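Local coordinates for multiheme cytochrome cf (Carboxydothermus ferrireducens DSM 11255, PDB 6QVM), which sits in the S-layer and probably passes electrons through its c-type hemes to insoluble extracellular Fe(III) substrates, at residues E388-R393 / L573-D578. Numbering follows the deposited sequence.
Sequences EGAHHR and LTIKND. With HEC (heme c), chain H; NGA (2-acetamido-2-deoxy-beta-D-galactopyranose), chain D.
The loop that Ile575 touches through Glu388, Gly389 and Ala390 holds the His392 ring against a heme c. Heme atom CHD lies 3.4 Å above one face, over the ring centre. CB of His391 lies over the opposite face. At the edge, His392 ND1 gives a nearly straight hydrogen bond to Glu388 OE2 (2.7 Å, 166°). OE2 receives it on its syn lone pair and lies in the ring plane. A phenylalanine here would remove the ND1 donor and would probably leave Glu388 OE2 without its partner, with OE1 still held by backbone N-H groups. Glu388 CG sits between the backbone N and the carbonyl carbon (chi1 84°), and a bend at chi2 folds the carboxylate back over its own loop. There OE1 accepts from Ala390 N at 2.8 Å and also from His392 N.

The guanidinium of Arg393 has Ala390 O at its edge, in plane. NH1 and NH2 both hydrogen-bond to this oxygen, NH2 at 2.9 Å. Glu396 forms a salt bridge with NE. The backbone N of Arg393 hydrogen-bonds to heme propionate oxygen O2D at 2.7 Å. This loop follows the CXXCH heme-binding motif that ends at His387.

Across the contact, the short helix 573-576, which continues strand 567-572, offers only Ile575. Its CD1 comes 3.4 Å from Glu388 O, beside the peptide of Gly389. Its CG2 meets Ala390 CB at 4.1 Å. Leu573 CD1 lies 3.1 Å from O6 of the N-acetylgalactosamine.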
loop_
_atom_site.group_PDB
_atom_site.type_symbol
_atom_site.label_atom_id
_atom_site.label_comp_id
_atom_site.label_asym_id
_atom_site.label_seq_id
_atom_site.Cartn_x
_atom_site.Cartn_y
_atom_site.Cartn_z
ATOM N N GLU A 388 3.469 -15.579 1.490
ATOM C CA GLU A 388 3.617 -16.602 0.462
ATOM C C GLU A 388 2.539 -17.676 0.522
ATOM O O GLU A 388 2.376 -18.417 -0.452
ATOM C CB GLU A 388 4.998 -17.254 0.556
ATOM C CG GLU A 388 5.104 -18.380 1.573
ATOM C CD GLU A 388 5.084 -17.896 3.009
ATOM O OE1 GLU A 388 4.292 -18.436 3.807
ATOM O OE2 GLU A 388 5.871 -16.990 3.350
ATOM N N GLY A 389 1.808 -17.786 1.629
ATOM C CA GLY A 389 0.738 -18.755 1.743
ATOM C C GLY A 389 1.090 -20.032 2.478
ATOM O O GLY A 389 0.232 -20.912 2.599
ATOM N N ALA A 390 2.323 -20.167 2.959
ATOM C CA ALA A 390 2.684 -21.295 3.804
ATOM C C ALA A 390 2.504 -20.903 5.264
ATOM O O ALA A 390 1.409 -21.044 5.814
ATOM C CB ALA A 390 4.119 -21.741 3.530
ATOM N N HIS A 391 3.570 -20.404 5.895
ATOM C CA HIS A 391 3.462 -19.886 7.255
ATOM C C HIS A 391 2.794 -18.518 7.304
ATOM O O HIS A 391 2.312 -18.110 8.367
ATOM C CB HIS A 391 4.849 -19.794 7.895
ATOM C CG HIS A 391 5.381 -21.102 8.387
ATOM N ND1 HIS A 391 6.729 -21.361 8.499
ATOM C CD2 HIS A 391 4.746 -22.222 8.805
ATOM C CE1 HIS A 391 6.903 -22.585 8.965
ATOM N NE2 HIS A 391 5.714 -23.128 9.159
ATOM N N HIS A 392 2.746 -17.807 6.181
ATOM C CA HIS A 392 2.329 -16.412 6.152
ATOM C C HIS A 392 1.062 -16.285 5.318
ATOM O O HIS A 392 1.052 -16.639 4.135
ATOM C CB HIS A 392 3.464 -15.535 5.623
ATOM C CG HIS A 392 4.726 -15.666 6.420
ATOM N ND1 HIS A 392 5.906 -16.139 5.887
ATOM C CD2 HIS A 392 4.979 -15.416 7.726
ATOM C CE1 HIS A 392 6.834 -16.162 6.828
ATOM N NE2 HIS A 392 6.299 -15.724 7.953
ATOM N N ARG A 393 0.010 -15.751 5.932
ATOM C CA ARG A 393 -1.345 -15.939 5.434
ATOM C C ARG A 393 -1.630 -15.069 4.215
ATOM O O ARG A 393 -1.002 -14.030 4.004
ATOM C CB ARG A 393 -2.352 -15.636 6.544
ATOM C CG ARG A 393 -2.254 -16.563 7.756
ATOM C CD ARG A 393 -3.001 -17.878 7.549
ATOM N NE ARG A 393 -2.570 -18.585 6.346
ATOM C CZ ARG A 393 -1.473 -19.334 6.268
ATOM N NH1 ARG A 393 -0.691 -19.478 7.328
ATOM N NH2 ARG A 393 -1.155 -19.937 5.129
ATOM N N LEU A 573 -0.446 -27.660 -3.212
ATOM C CA LEU A 573 0.486 -28.077 -4.253
ATOM C C LEU A 573 1.216 -26.901 -4.888
ATOM O O LEU A 573 2.292 -27.096 -5.461
ATOM C CB LEU A 573 -0.247 -28.888 -5.327
ATOM C CG LEU A 573 -0.871 -30.171 -4.775
ATOM C CD1 LEU A 573 -1.569 -30.976 -5.851
ATOM C CD2 LEU A 573 0.186 -31.008 -4.078
ATOM N N THR A 574 0.660 -25.692 -4.799
ATOM C CA THR A 574 1.387 -24.516 -5.267
ATOM C C THR A 574 2.606 -24.252 -4.392
ATOM O O THR A 574 3.691 -23.946 -4.900
ATOM C CB THR A 574 0.471 -23.294 -5.288
ATOM O OG1 THR A 574 -0.739 -23.601 -5.994
ATOM C CG2 THR A 574 1.167 -22.124 -5.962
ATOM N N ILE A 575 2.447 -24.374 -3.074
ATOM C CA ILE A 575 3.583 -24.260 -2.165
ATOM C C ILE A 575 4.562 -25.399 -2.409
ATOM O O ILE A 575 5.780 -25.195 -2.480
ATOM C CB ILE A 575 3.097 -24.248 -0.704
ATOM C CG1 ILE A 575 2.110 -23.104 -0.469
ATOM C CG2 ILE A 575 4.278 -24.149 0.257
ATOM C CD1 ILE A 575 2.658 -21.746 -0.842
ATOM N N LYS A 576 4.034 -26.618 -2.553
ATOM C CA LYS A 576 4.875 -27.809 -2.574
ATOM C C LYS A 576 5.816 -27.834 -3.776
ATOM O O LYS A 576 6.935 -28.352 -3.675
ATOM C CB LYS A 576 3.999 -29.062 -2.563
ATOM C CG LYS A 576 4.767 -30.360 -2.431
ATOM C CD LYS A 576 3.838 -31.561 -2.553
ATOM C CE LYS A 576 4.615 -32.864 -2.457
ATOM N NZ LYS A 576 3.715 -34.041 -2.348
ATOM N N ASN A 577 5.396 -27.275 -4.910
ATOM C CA ASN A 577 6.148 -27.377 -6.156
ATOM C C ASN A 577 6.807 -26.057 -6.553
ATOM O O ASN A 577 6.955 -25.771 -7.743
ATOM C CB ASN A 577 5.241 -27.873 -7.281
ATOM C CG ASN A 577 4.593 -29.205 -6.962
ATOM O OD1 ASN A 577 3.391 -29.379 -7.152
ATOM N ND2 ASN A 577 5.382 -30.148 -6.455
ATOM N N ASP A 578 7.216 -25.250 -5.573
ATOM C CA ASP A 578 7.812 -23.937 -5.827
ATOM C C ASP A 578 9.124 -23.843 -5.051
ATOM O O ASP A 578 9.117 -23.593 -3.842
ATOM C CB ASP A 578 6.853 -22.810 -5.441
ATOM C CG ASP A 578 7.355 -21.440 -5.872
ATOM O OD1 ASP A 578 8.511 -21.330 -6.339
ATOM O OD2 ASP A 578 6.585 -20.465 -5.745
HETATM FE FE HEC H . 7.637 -13.062 9.631
HETATM C CHA HEC H . 4.568 -11.848 10.688
HETATM C CHB HEC H . 8.683 -13.143 12.909
HETATM C CHC HEC H . 10.604 -14.513 8.641
HETATM C CHD HEC H . 6.784 -12.586 6.358
HETATM N NA HEC H . 6.786 -12.587 11.456
HETATM C C1A HEC H . 5.520 -12.071 11.658
HETATM C C2A HEC H . 5.352 -11.829 13.077
HETATM C C3A HEC H . 6.484 -12.186 13.696
HETATM C C4A HEC H . 7.408 -12.670 12.688
HETATM C CMA HEC H . 6.751 -12.086 15.212
HETATM C CAA HEC H . 4.073 -11.271 13.741
HETATM C CBA HEC H . 3.136 -12.456 13.979
HETATM C CGA HEC H . 1.901 -12.023 14.728
HETATM O O1A HEC H . 1.171 -11.114 14.246
HETATM O O2A HEC H . 1.643 -12.618 15.808
HETATM N NB HEC H . 9.344 -13.677 10.582
HETATM C C1B HEC H . 9.512 -13.709 11.957
HETATM C C2B HEC H . 10.735 -14.433 12.232
HETATM C C3B HEC H . 11.276 -14.815 11.054
HETATM C C4B HEC H . 10.405 -14.342 9.995
HETATM C CMB HEC H . 11.287 -14.677 13.653
HETATM C CAB HEC H . 12.587 -15.606 10.818
HETATM C CBB HEC H . 12.539 -17.006 11.473
HETATM N NC HEC H . 8.537 -13.446 7.837
HETATM C C1C HEC H . 9.750 -14.081 7.646
HETATM C C2C HEC H . 9.961 -14.246 6.220
HETATM C C3C HEC H . 8.901 -13.714 5.582
HETATM C C4C HEC H . 7.993 -13.202 6.594
HETATM C CMC HEC H . 11.207 -14.898 5.584
HETATM C CAC HEC H . 8.652 -13.613 4.057
HETATM C CBC HEC H . 8.500 -15.016 3.436
HETATM N ND HEC H . 5.954 -12.308 8.685
HETATM C C1D HEC H . 5.824 -12.268 7.300
HETATM C C2D HEC H . 4.488 -11.838 6.980
HETATM C C3D HEC H . 3.786 -11.604 8.330
HETATM C C4D HEC H . 4.777 -11.922 9.328
HETATM C CMD HEC H . 3.949 -11.655 5.548
HETATM C CAD HEC H . 2.337 -11.132 8.598
HETATM C CBD HEC H . 1.339 -12.064 7.906
HETATM C CGD HEC H . 1.192 -13.345 8.683
HETATM O O1D HEC H . 1.621 -13.370 9.859
HETATM O O2D HEC H . 0.651 -14.337 8.138
HETATM C C1 NGA D . -0.175 -29.841 -12.580
HETATM C C2 NGA D . 0.285 -30.999 -13.502
HETATM C C3 NGA D . -0.738 -32.048 -13.061
HETATM C C4 NGA D . -0.541 -32.362 -11.595
HETATM C C5 NGA D . -0.588 -31.109 -10.747
HETATM C C6 NGA D . -0.275 -31.440 -9.297
HETATM C C7 NGA D . 1.336 -30.633 -15.761
HETATM C C8 NGA D . 1.163 -29.868 -17.053
HETATM N N2 NGA D . 0.288 -30.598 -14.905
HETATM O O3 NGA D . -0.689 -33.357 -13.504
HETATM O O4 NGA D . 0.718 -32.982 -11.456
HETATM O O5 NGA D . 0.331 -30.176 -11.289
HETATM O O6 NGA D . -0.461 -30.237 -8.598
HETATM O O7 NGA D . 2.400 -31.240 -15.576
#